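GMP reductase (Trypanosoma brucei brucei, PDB 6JIG) probably catalyses the NADPH-dependent deamination of GMP to IMP, and binds guanine nucleotides at a second site in its CBS domain. Local coordinates at residues R103-H108 with T157-L162; G117-G122 with I145-L150; C129-N134 with G201-L206. The protein carries 1 engineered substitution. One frame throughout, in Å; residues are numbered along the deposited sequence.

Interaction 1. Residues R103-H108 with T157-L162; sequences RIILPH and TTVESL. With 5GP (guanosine-5'-monophosphate), chain C.
Pro107 and Glu160 hold the centre of this contact, where a loop leaving the short edge strand 104-105 meets the first turn of the weakly bonded helix 159-162. The amide N of Glu160 donates to Pro107 O at 3.0 Å, in the carbonyl plane and on a lone pair. Beside this bond Pro107 CB touches Glu160 CB at 3.7 Å. The side chain of Glu160 then doubles back over the same carbonyl. With chi1 at 64°, CG stands between the backbone N and the carbonyl carbon, a crowded position that sets CG 3.4 Å from Pro107 O. Beyond CG the chain is extended, and OE1 arrives at the edge of the His108 imidazole, near its plane. There His108 ND1 gives OE1 a weak, bent hydrogen bond of 2.8 Å (N-H...O angle 123°), with the ring and carboxylate planes 25° apart. A negative carboxylate at this edge would be expected to favour a proton on ND1.

On the buried side, Val159 directs its CB toward 103-108, and both methyls touch Ile105. Its CG2 meets Ile105 CD1 at 3.6 Å, while CG1 lies 3.9 Å from Ile105 CG2. Ile105 CG1 is anti to the backbone N, and the chain runs on extended to the CD1 that makes the closer touch. Ile145 and Val132 of the neighbouring strands also pack against Val159, and Ala114 of helix 111-118 against Ile105. At the other end of 103-108, Arg103 N donates to O6 of GMP at 2.9 Å, and its CG rests against the same oxygen. Strand 104-105, helix 111-118, strands 129-133 and 141-146 and the turn 159-162 follow one another in the beta-alpha-beta-beta-alpha order of a CBS motif, with Arg103 of the edge-strand segment at the nucleotide.

Interaction 2. Residues G117-G122 with I145-L150; sequences GLNWKG and ITRHDL
Within the CBS domain, Leu118 and Arg147 meet where the end of helix 111-118 lies against the turn that follows strand 141-146, beside the nucleotide pocket. The leucine and arginine chains run past one another in opposed senses, and Leu118 CD1 touches Arg147 CG at 3.8 Å. The arginine is extended from CG to NE, and a chi4 of 82° turns CZ so that Leu118 CB lies 3.9 Å above one guanidinium face, nearer the rim than the centre. NH2 then gives a weak, bent hydrogen bond of 3.1 Å to Leu118 O, at the last helical residue. Deeper in, the ends of Leu118 and Leu150 meet, their CD1 atoms 3.6 Å apart. Leu130 backs Leu118 from strand 129-133, and Ala114 and Trp115 of the helix border Leu150.

The turn carrying Arg147 and Leu150 is tied to its own strand. Thr146 OG1 accepts from Asp149 N, an ST motif, and Asp149 OD2 returns the link by taking the amide N of Thr146 at 3.0 Å from above the carboxylate plane. Arg147 N, by contrast, is buried without a partner in the model.

The chemistry is therefore divided: apolar branches fill the inner part, while the guanidinium has Leu118 CB over one face and sends NH2 to the carbonyl of Leu118, at the end of the helix, whose partial negative charge would be expected to favour the cation.

Interaction 3. Residues C129-N134 with G201-L206; sequences CLLVVN and GQLLYL. With 5GP (guanosine-5'-monophosphate), chain C.
Strands 129-133 and 203-206 run nearly antiparallel, with 165° between their directions, yet their axes come no closer than 10.0 Å. That spacing belongs to facing sheets, and the nearest CA atoms, those of Val133 and Leu203, are still 8.0 Å apart. A classic beta bulge at Leu204 and Tyr205, opposite Ile196, interrupts the second strand, so Leu203 and Leu206, three residues apart, both point toward the first.

Leu131 projects between these two. Its side chain crosses that of Leu203 at about a right angle, with CD1 3.6 Å from Leu203 CD2, while the same CD1 reaches Leu206 CB at 4.1 Å. Leu203 CD2 also lies 3.8 Å from Leu131 CB and more loosely against Val133 CG1. The contact is thus apolar packing between the sheets of the paired CBS repeats, the tandem arrangement known as a Bateman module; Pro102 and Ile104 also touch Leu203.

Toward the nucleotide the seam ends at Cys129 and Leu206. Cys129 SG meets Leu206 CD2 at 3.7 Å, and both come up to the exocyclic N2 of GMP, SG at 3.3 Å and Leu206 CD2 at 3.6 Å. This amino group also gives a weak hydrogen bond to Cys129 O, while Ser210, Asp211, Arg93 and Ala94 also bond to the nucleotide.

Overall arrangement
All three contacts belong to the CBS region, and the mixed sheet containing strands 104-105, 129-133 and 141-146 joins them. Ile105 pairs by backbone with Leu131 and Val133, linking interaction 1 to interaction 3, while Leu130 pairs with Ile145 to bring in interaction 2. Interactions 1 and 2 are partly buried; to their apolar contacts interaction 1 adds a backbone bond and a weak His108-Glu160 bond, interaction 2 a weak Arg147 bond. They also meet directly, Leu162 against Leu150 and Arg103 in a cation-pi contact with Trp120. Interaction 3 is wholly buried, and apolar between its segments. Interactions 1 and 3 touch the same GMP at O6 and N2 respectively, whereas interaction 2 lies beside that pocket.

Interaction 1. Residues R103-H108 with T157-L162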
loop_
_atom_site.group_PDB
_atom_site.type_symbol
_atom_site.label_atom_id
_atom_site.label_comp_id
_atom_site.label_asym_id
_atom_site.label_seq_id
_atom_site.Cartn_x
_atom_site.Cartn_y
_atom_site.Cartn_z
ATOM N N ARG A 103 23.826 -21.453 -50.069
ATOM C CA ARG A 103 24.299 -22.630 -49.351
ATOM C C ARG A 103 24.179 -23.873 -50.226
ATOM O O ARG A 103 23.184 -24.064 -50.938
ATOM C CB ARG A 103 23.514 -22.819 -48.049
ATOM C CG ARG A 103 23.511 -21.594 -47.117
ATOM C CD ARG A 103 24.938 -21.182 -46.737
ATOM N NE ARG A 103 25.558 -22.171 -45.863
ATOM C CZ ARG A 103 26.835 -22.167 -45.506
ATOM N NH1 ARG A 103 27.652 -21.213 -45.937
ATOM N NH2 ARG A 103 27.294 -23.120 -44.703
ATOM N N ILE A 104 25.203 -24.729 -50.162
ATOM C CA ILE A 104 25.294 -25.888 -51.040
ATOM C C ILE A 104 25.523 -27.143 -50.211
ATOM O O ILE A 104 25.796 -27.092 -49.014
ATOM C CB ILE A 104 26.403 -25.734 -52.109
ATOM C CG1 ILE A 104 27.717 -25.249 -51.501
ATOM C CG2 ILE A 104 25.970 -24.767 -53.177
ATOM C CD1 ILE A 104 28.571 -26.318 -50.913
ATOM N N ILE A 105 25.429 -28.285 -50.887
ATOM C CA ILE A 105 25.696 -29.581 -50.282
ATOM C C ILE A 105 26.174 -30.504 -51.392
ATOM O O ILE A 105 25.945 -30.248 -52.577
ATOM C CB ILE A 105 24.438 -30.137 -49.575
ATOM C CG1 ILE A 105 24.806 -31.265 -48.611
ATOM C CG2 ILE A 105 23.387 -30.557 -50.603
ATOM C CD1 ILE A 105 23.664 -31.702 -47.746
ATOM N N LEU A 106 26.858 -31.591 -51.002
ATOM C CA LEU A 106 27.401 -32.511 -51.997
ATOM C C LEU A 106 26.517 -33.749 -52.123
ATOM O O LEU A 106 25.819 -34.121 -51.173
ATOM C CB LEU A 106 28.828 -32.914 -51.618
ATOM C CG LEU A 106 29.718 -31.706 -51.294
ATOM C CD1 LEU A 106 31.016 -32.127 -50.615
ATOM C CD2 LEU A 106 30.003 -30.886 -52.540
ATOM N N PRO A 107 26.509 -34.407 -53.290
ATOM C CA PRO A 107 25.468 -35.421 -53.536
ATOM C C PRO A 107 25.608 -36.679 -52.698
ATOM O O PRO A 107 24.594 -37.341 -52.446
ATOM C CB PRO A 107 25.611 -35.719 -55.035
ATOM C CG PRO A 107 26.977 -35.288 -55.384
ATOM C CD PRO A 107 27.301 -34.130 -54.498
ATOM N N HIS A 108 26.814 -37.032 -52.251
ATOM C CA HIS A 108 26.996 -38.248 -51.465
ATOM C C HIS A 108 26.741 -38.035 -49.978
ATOM O O HIS A 108 26.880 -38.982 -49.198
ATOM C CB HIS A 108 28.407 -38.812 -51.671
ATOM C CG HIS A 108 28.695 -39.229 -53.082
ATOM N ND1 HIS A 108 27.702 -39.535 -53.988
ATOM C CD2 HIS A 108 29.867 -39.382 -53.745
ATOM C CE1 HIS A 108 28.247 -39.855 -55.147
ATOM N NE2 HIS A 108 29.560 -39.770 -55.027
ATOM N N THR A 157 19.767 -41.673 -45.792
ATOM C CA THR A 157 19.495 -41.562 -47.219
ATOM C C THR A 157 20.371 -40.486 -47.846
ATOM O O THR A 157 20.630 -39.444 -47.240
ATOM C CB THR A 157 18.022 -41.246 -47.448
ATOM O OG1 THR A 157 17.231 -42.002 -46.524
ATOM C CG2 THR A 157 17.618 -41.599 -48.868
ATOM N N THR A 158 20.838 -40.744 -49.064
ATOM C CA THR A 158 21.764 -39.819 -49.694
ATOM C C THR A 158 21.029 -38.615 -50.267
ATOM O O THR A 158 19.860 -38.692 -50.659
ATOM C CB THR A 158 22.572 -40.500 -50.800
ATOM O OG1 THR A 158 21.696 -40.920 -51.853
ATOM C CG2 THR A 158 23.332 -41.696 -50.247
ATOM N N VAL A 159 21.745 -37.491 -50.303
ATOM C CA VAL A 159 21.216 -36.266 -50.896
ATOM C C VAL A 159 20.804 -36.507 -52.345
ATOM O O VAL A 159 19.686 -36.181 -52.756
ATOM C CB VAL A 159 22.261 -35.141 -50.782
ATOM C CG1 VAL A 159 21.956 -34.022 -51.762
ATOM C CG2 VAL A 159 22.328 -34.633 -49.341
ATOM N N GLU A 160 21.694 -37.102 -53.140
ATOM C CA GLU A 160 21.379 -37.281 -54.551
ATOM C C GLU A 160 20.201 -38.221 -54.773
ATOM O O GLU A 160 19.539 -38.123 -55.809
ATOM C CB GLU A 160 22.604 -37.786 -55.303
ATOM C CG GLU A 160 23.072 -39.153 -54.871
ATOM C CD GLU A 160 24.184 -39.668 -55.755
ATOM O OE1 GLU A 160 25.257 -40.016 -55.214
ATOM O OE2 GLU A 160 23.990 -39.711 -56.990
ATOM N N SER A 161 19.901 -39.106 -53.819
ATOM C CA SER A 161 18.725 -39.959 -53.964
ATOM C C SER A 161 17.432 -39.177 -53.770
ATOM O O SER A 161 16.379 -39.592 -54.268
ATOM C CB SER A 161 18.783 -41.121 -52.970
ATOM O OG SER A 161 18.942 -40.653 -51.642
ATOM N N LEU A 162 17.490 -38.058 -53.046
ATOM C CA LEU A 162 16.310 -37.277 -52.701
ATOM C C LEU A 162 16.179 -35.985 -53.501
ATOM O O LEU A 162 15.111 -35.358 -53.465
ATOM C CB LEU A 162 16.325 -36.935 -51.209
ATOM C CG LEU A 162 16.428 -38.098 -50.227
ATOM C CD1 LEU A 162 16.919 -37.608 -48.881
ATOM C CD2 LEU A 162 15.086 -38.783 -50.087
HETATM P P 5GP C . 12.765 -20.310 -47.907
HETATM O O1P 5GP C . 11.597 -20.264 -48.866
HETATM O O2P 5GP C . 14.069 -20.774 -48.523
HETATM O O3P 5GP C . 12.462 -20.722 -46.479
HETATM O "O5'" 5GP C . 13.171 -18.791 -47.729
HETATM C "C5'" 5GP C . 14.449 -18.398 -48.171
HETATM C "C4'" 5GP C . 14.868 -17.100 -47.558
HETATM O "O4'" 5GP C . 16.217 -17.283 -47.031
HETATM C "C3'" 5GP C . 14.950 -15.980 -48.591
HETATM O "O3'" 5GP C . 14.591 -14.725 -48.013
HETATM C "C2'" 5GP C . 16.424 -16.010 -48.985
HETATM O "O2'" 5GP C . 16.931 -14.820 -49.547
HETATM C "C1'" 5GP C . 17.090 -16.367 -47.655
HETATM N N9 5GP C . 18.400 -16.987 -47.847
HETATM C C8 5GP C . 19.563 -16.412 -47.506
HETATM N N7 5GP C . 20.581 -17.210 -47.873
HETATM C C5 5GP C . 20.048 -18.295 -48.488
HETATM C C6 5GP C . 20.614 -19.424 -49.064
HETATM O O6 5GP C . 21.855 -19.563 -49.074
HETATM N N1 5GP C . 19.819 -20.354 -49.606
HETATM C C2 5GP C . 18.484 -20.219 -49.595
HETATM N N2 5GP C . 17.730 -21.197 -50.163
HETATM N N3 5GP C . 17.892 -19.123 -49.030
HETATM C C4 5GP C . 18.665 -18.150 -48.475
#

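Interaction 2. Residues G117-G122 with I145-L150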
loop_
_atom_site.group_PDB
_atom_site.type_symbol
_atom_site.label_atom_id
_atom_site.label_comp_id
_atom_site.label_asym_id
_atom_site.label_seq_id
_atom_site.Cartn_x
_atom_site.Cartn_y
_atom_site.Cartn_z
ATOM N N GLY A 117 22.665 -28.557 -42.777
ATOM C CA GLY A 117 22.896 -27.435 -43.674
ATOM C C GLY A 117 21.695 -26.512 -43.772
ATOM O O GLY A 117 21.841 -25.291 -43.878
ATOM N N LEU A 118 20.491 -27.076 -43.733
ATOM C CA LEU A 118 19.303 -26.235 -43.818
ATOM C C LEU A 118 19.141 -25.373 -42.575
ATOM O O LEU A 118 18.601 -24.266 -42.655
ATOM C CB LEU A 118 18.069 -27.104 -44.048
ATOM C CG LEU A 118 18.012 -27.741 -45.438
ATOM C CD1 LEU A 118 17.029 -28.889 -45.441
ATOM C CD2 LEU A 118 17.656 -26.716 -46.509
ATOM N N ASN A 119 19.614 -25.845 -41.427
ATOM C CA ASN A 119 19.569 -25.055 -40.197
ATOM C C ASN A 119 20.870 -24.293 -39.995
ATOM O O ASN A 119 21.467 -24.295 -38.921
ATOM C CB ASN A 119 19.266 -25.959 -39.013
ATOM C CG ASN A 119 17.989 -26.738 -39.205
ATOM O OD1 ASN A 119 17.982 -27.969 -39.128
ATOM N ND2 ASN A 119 16.896 -26.029 -39.487
ATOM N N TRP A 120 21.314 -23.645 -41.068
ATOM C CA TRP A 120 22.543 -22.867 -41.048
ATOM C C TRP A 120 22.405 -21.675 -40.109
ATOM O O TRP A 120 21.415 -20.939 -40.165
ATOM C CB TRP A 120 22.861 -22.395 -42.462
ATOM C CG TRP A 120 24.082 -21.549 -42.599
ATOM C CD1 TRP A 120 25.337 -21.828 -42.139
ATOM C CD2 TRP A 120 24.172 -20.290 -43.278
ATOM N NE1 TRP A 120 26.204 -20.817 -42.490
ATOM C CE2 TRP A 120 25.513 -19.862 -43.187
ATOM C CE3 TRP A 120 23.247 -19.481 -43.952
ATOM C CZ2 TRP A 120 25.950 -18.663 -43.739
ATOM C CZ3 TRP A 120 23.687 -18.292 -44.503
ATOM C CH2 TRP A 120 25.024 -17.894 -44.392
ATOM N N LYS A 121 23.413 -21.471 -39.255
ATOM C CA LYS A 121 23.359 -20.386 -38.280
ATOM C C LYS A 121 23.606 -19.011 -38.894
ATOM O O LYS A 121 23.497 -18.008 -38.179
ATOM C CB LYS A 121 24.370 -20.645 -37.162
ATOM N N GLY A 122 23.913 -18.929 -40.191
ATOM C CA GLY A 122 24.148 -17.654 -40.848
ATOM C C GLY A 122 22.905 -16.860 -41.185
ATOM O O GLY A 122 23.018 -15.714 -41.632
ATOM N N ILE A 145 17.875 -29.602 -53.256
ATOM C CA ILE A 145 17.194 -30.346 -52.206
ATOM C C ILE A 145 16.581 -29.364 -51.213
ATOM O O ILE A 145 17.216 -28.378 -50.818
ATOM C CB ILE A 145 18.152 -31.347 -51.517
ATOM C CG1 ILE A 145 17.379 -32.339 -50.643
ATOM C CG2 ILE A 145 19.245 -30.627 -50.750
ATOM C CD1 ILE A 145 18.112 -33.649 -50.442
ATOM N N THR A 146 15.339 -29.634 -50.824
ATOM C CA THR A 146 14.526 -28.763 -49.985
ATOM C C THR A 146 14.101 -29.500 -48.722
ATOM O O THR A 146 14.231 -30.723 -48.618
ATOM C CB THR A 146 13.285 -28.291 -50.746
ATOM O OG1 THR A 146 12.417 -29.413 -50.954
ATOM C CG2 THR A 146 13.682 -27.717 -52.099
ATOM N N ARG A 147 13.584 -28.736 -47.750
ATOM C CA ARG A 147 13.044 -29.354 -46.540
ATOM C C ARG A 147 11.943 -30.343 -46.888
ATOM O O ARG A 147 11.827 -31.404 -46.261
ATOM C CB ARG A 147 12.499 -28.290 -45.578
ATOM C CG ARG A 147 13.541 -27.629 -44.704
ATOM C CD ARG A 147 12.905 -26.714 -43.660
ATOM N NE ARG A 147 13.901 -26.212 -42.711
ATOM C CZ ARG A 147 14.691 -25.169 -42.950
ATOM N NH1 ARG A 147 14.593 -24.530 -44.109
ATOM N NH2 ARG A 147 15.575 -24.765 -42.042
ATOM N N HIS A 148 11.131 -30.010 -47.890
ATOM C CA HIS A 148 10.042 -30.886 -48.308
ATOM C C HIS A 148 10.564 -32.244 -48.767
ATOM O O HIS A 148 9.979 -33.281 -48.435
ATOM C CB HIS A 148 9.235 -30.204 -49.413
ATOM C CG HIS A 148 8.191 -31.076 -50.038
ATOM N ND1 HIS A 148 8.424 -31.826 -51.173
ATOM C CD2 HIS A 148 6.898 -31.301 -49.700
ATOM C CE1 HIS A 148 7.325 -32.483 -51.499
ATOM N NE2 HIS A 148 6.383 -32.178 -50.625
ATOM N N ASP A 149 11.676 -32.260 -49.513
ATOM C CA ASP A 149 12.234 -33.517 -50.011
ATOM C C ASP A 149 12.778 -34.414 -48.906
ATOM O O ASP A 149 12.988 -35.608 -49.147
ATOM C CB ASP A 149 13.367 -33.255 -51.000
ATOM C CG ASP A 149 12.965 -32.344 -52.121
ATOM O OD1 ASP A 149 11.786 -32.381 -52.532
ATOM O OD2 ASP A 149 13.842 -31.592 -52.599
ATOM N N LEU A 150 13.051 -33.869 -47.726
ATOM C CA LEU A 150 13.594 -34.648 -46.624
ATOM C C LEU A 150 12.529 -35.169 -45.671
ATOM O O LEU A 150 12.874 -35.869 -44.713
ATOM C CB LEU A 150 14.592 -33.812 -45.818
ATOM C CG LEU A 150 15.823 -33.243 -46.523
ATOM C CD1 LEU A 150 16.652 -32.451 -45.520
ATOM C CD2 LEU A 150 16.641 -34.358 -47.148
#

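Interaction 3. Residues C129-N134 with G201-L206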
loop_
_atom_site.group_PDB
_atom_site.type_symbol
_atom_site.label_atom_id
_atom_site.label_comp_id
_atom_site.label_asym_id
_atom_site.label_seq_id
_atom_site.Cartn_x
_atom_site.Cartn_y
_atom_site.Cartn_z
ATOM N N CYS A 129 16.485 -24.158 -48.917
ATOM C CA CYS A 129 16.956 -25.116 -49.889
ATOM C C CYS A 129 18.474 -25.102 -49.885
ATOM O O CYS A 129 19.111 -24.152 -49.421
ATOM C CB CYS A 129 16.348 -24.822 -51.275
ATOM S SG CYS A 129 17.244 -23.644 -52.273
ATOM N N LEU A 130 19.053 -26.211 -50.329
ATOM C CA LEU A 130 20.480 -26.319 -50.571
ATOM C C LEU A 130 20.672 -26.747 -52.015
ATOM O O LEU A 130 19.983 -27.653 -52.494
ATOM C CB LEU A 130 21.149 -27.344 -49.638
ATOM C CG LEU A 130 20.910 -27.254 -48.129
ATOM C CD1 LEU A 130 21.485 -28.491 -47.431
ATOM C CD2 LEU A 130 21.521 -25.976 -47.554
ATOM N N LEU A 131 21.589 -26.089 -52.718
ATOM C CA LEU A 131 21.912 -26.488 -54.081
ATOM C C LEU A 131 22.946 -27.603 -54.031
ATOM O O LEU A 131 23.939 -27.507 -53.305
ATOM C CB LEU A 131 22.408 -25.290 -54.893
ATOM C CG LEU A 131 21.240 -24.294 -54.915
ATOM C CD1 LEU A 131 21.680 -22.839 -54.841
ATOM C CD2 LEU A 131 20.295 -24.549 -56.090
ATOM N N VAL A 132 22.689 -28.675 -54.769
ATOM C CA VAL A 132 23.591 -29.819 -54.807
ATOM C C VAL A 132 24.623 -29.570 -55.897
ATOM O O VAL A 132 24.266 -29.335 -57.055
ATOM C CB VAL A 132 22.823 -31.127 -55.056
ATOM C CG1 VAL A 132 23.766 -32.318 -54.966
ATOM C CG2 VAL A 132 21.693 -31.260 -54.052
ATOM N N VAL A 133 25.901 -29.598 -55.523
ATOM C CA VAL A 133 26.994 -29.311 -56.439
ATOM C C VAL A 133 28.034 -30.418 -56.324
ATOM O O VAL A 133 28.087 -31.159 -55.339
ATOM C CB VAL A 133 27.646 -27.933 -56.177
ATOM C CG1 VAL A 133 26.604 -26.799 -56.287
ATOM C CG2 VAL A 133 28.337 -27.918 -54.824
ATOM N N ASN A 134 28.884 -30.515 -57.350
ATOM C CA ASN A 134 29.825 -31.632 -57.411
ATOM C C ASN A 134 30.908 -31.514 -56.343
ATOM O O ASN A 134 31.252 -32.509 -55.691
ATOM C CB ASN A 134 30.423 -31.741 -58.817
ATOM C CG ASN A 134 31.368 -30.608 -59.149
ATOM O OD1 ASN A 134 31.259 -29.506 -58.608
ATOM N ND2 ASN A 134 32.303 -30.870 -60.053
ATOM N N GLY A 201 28.308 -24.009 -66.206
ATOM C CA GLY A 201 27.369 -24.640 -65.293
ATOM C C GLY A 201 27.616 -24.402 -63.818
ATOM O O GLY A 201 26.951 -25.030 -62.987
ATOM N N GLN A 202 28.540 -23.512 -63.463
ATOM C CA GLN A 202 28.892 -23.295 -62.066
ATOM C C GLN A 202 27.881 -22.372 -61.387
ATOM O O GLN A 202 27.370 -21.423 -61.987
ATOM C CB GLN A 202 30.304 -22.717 -61.963
ATOM C CG GLN A 202 30.452 -21.277 -62.455
ATOM C CD GLN A 202 30.716 -21.161 -63.958
ATOM O OE1 GLN A 202 30.119 -21.871 -64.776
ATOM N NE2 GLN A 202 31.604 -20.245 -64.325
ATOM N N LEU A 203 27.587 -22.662 -60.126
ATOM C CA LEU A 203 26.558 -21.918 -59.406
ATOM C C LEU A 203 27.057 -20.516 -59.066
ATOM O O LEU A 203 28.098 -20.365 -58.421
ATOM C CB LEU A 203 26.181 -22.672 -58.137
ATOM C CG LEU A 203 25.183 -21.992 -57.206
ATOM C CD1 LEU A 203 23.834 -21.838 -57.893
ATOM C CD2 LEU A 203 25.063 -22.817 -55.947
ATOM N N LEU A 204 26.314 -19.490 -59.491
ATOM C CA LEU A 204 26.666 -18.101 -59.195
ATOM C C LEU A 204 25.727 -17.443 -58.192
ATOM O O LEU A 204 26.189 -16.876 -57.192
ATOM C CB LEU A 204 26.697 -17.272 -60.486
ATOM C CG LEU A 204 27.641 -17.769 -61.584
ATOM C CD1 LEU A 204 27.484 -16.902 -62.819
ATOM C CD2 LEU A 204 29.075 -17.757 -61.081
ATOM N N TYR A 205 24.415 -17.492 -58.432
ATOM C CA TYR A 205 23.431 -16.921 -57.516
ATOM C C TYR A 205 22.249 -17.868 -57.398
ATOM O O TYR A 205 22.134 -18.858 -58.130
ATOM C CB TYR A 205 22.916 -15.548 -57.985
ATOM C CG TYR A 205 23.989 -14.525 -58.263
ATOM C CD1 TYR A 205 24.582 -13.806 -57.228
ATOM C CD2 TYR A 205 24.405 -14.272 -59.560
ATOM C CE1 TYR A 205 25.579 -12.871 -57.490
ATOM C CE2 TYR A 205 25.386 -13.341 -59.829
ATOM C CZ TYR A 205 25.974 -12.645 -58.795
ATOM O OH TYR A 205 26.960 -11.723 -59.083
ATOM N N LEU A 206 21.343 -17.529 -56.483
ATOM C CA LEU A 206 20.045 -18.177 -56.382
ATOM C C LEU A 206 18.977 -17.107 -56.222
ATOM O O LEU A 206 19.170 -16.141 -55.473
ATOM C CB LEU A 206 20.007 -19.156 -55.202
ATOM C CG LEU A 206 18.627 -19.728 -54.881
ATOM C CD1 LEU A 206 18.201 -20.680 -56.017
ATOM C CD2 LEU A 206 18.640 -20.434 -53.518
HETATM P P 5GP C . 12.765 -20.310 -47.907
HETATM O O1P 5GP C . 11.597 -20.264 -48.866
HETATM O O2P 5GP C . 14.069 -20.774 -48.523
HETATM O O3P 5GP C . 12.462 -20.722 -46.479
HETATM O "O5'" 5GP C . 13.171 -18.791 -47.729
HETATM C "C5'" 5GP C . 14.449 -18.398 -48.171
HETATM C "C4'" 5GP C . 14.868 -17.100 -47.558
HETATM O "O4'" 5GP C . 16.217 -17.283 -47.031
HETATM C "C3'" 5GP C . 14.950 -15.980 -48.591
HETATM O "O3'" 5GP C . 14.591 -14.725 -48.013
HETATM C "C2'" 5GP C . 16.424 -16.010 -48.985
HETATM O "O2'" 5GP C . 16.931 -14.820 -49.547
HETATM C "C1'" 5GP C . 17.090 -16.367 -47.655
HETATM N N9 5GP C . 18.400 -16.987 -47.847
HETATM C C8 5GP C . 19.563 -16.412 -47.506
HETATM N N7 5GP C . 20.581 -17.210 -47.873
HETATM C C5 5GP C . 20.048 -18.295 -48.488
HETATM C C6 5GP C . 20.614 -19.424 -49.064
HETATM O O6 5GP C . 21.855 -19.563 -49.074
HETATM N N1 5GP C . 19.819 -20.354 -49.606
HETATM C C2 5GP C . 18.484 -20.219 -49.595
HETATM N N2 5GP C . 17.730 -21.197 -50.163
HETATM N N3 5GP C . 17.892 -19.123 -49.030
HETATM C C4 5GP C . 18.665 -18.150 -48.475
#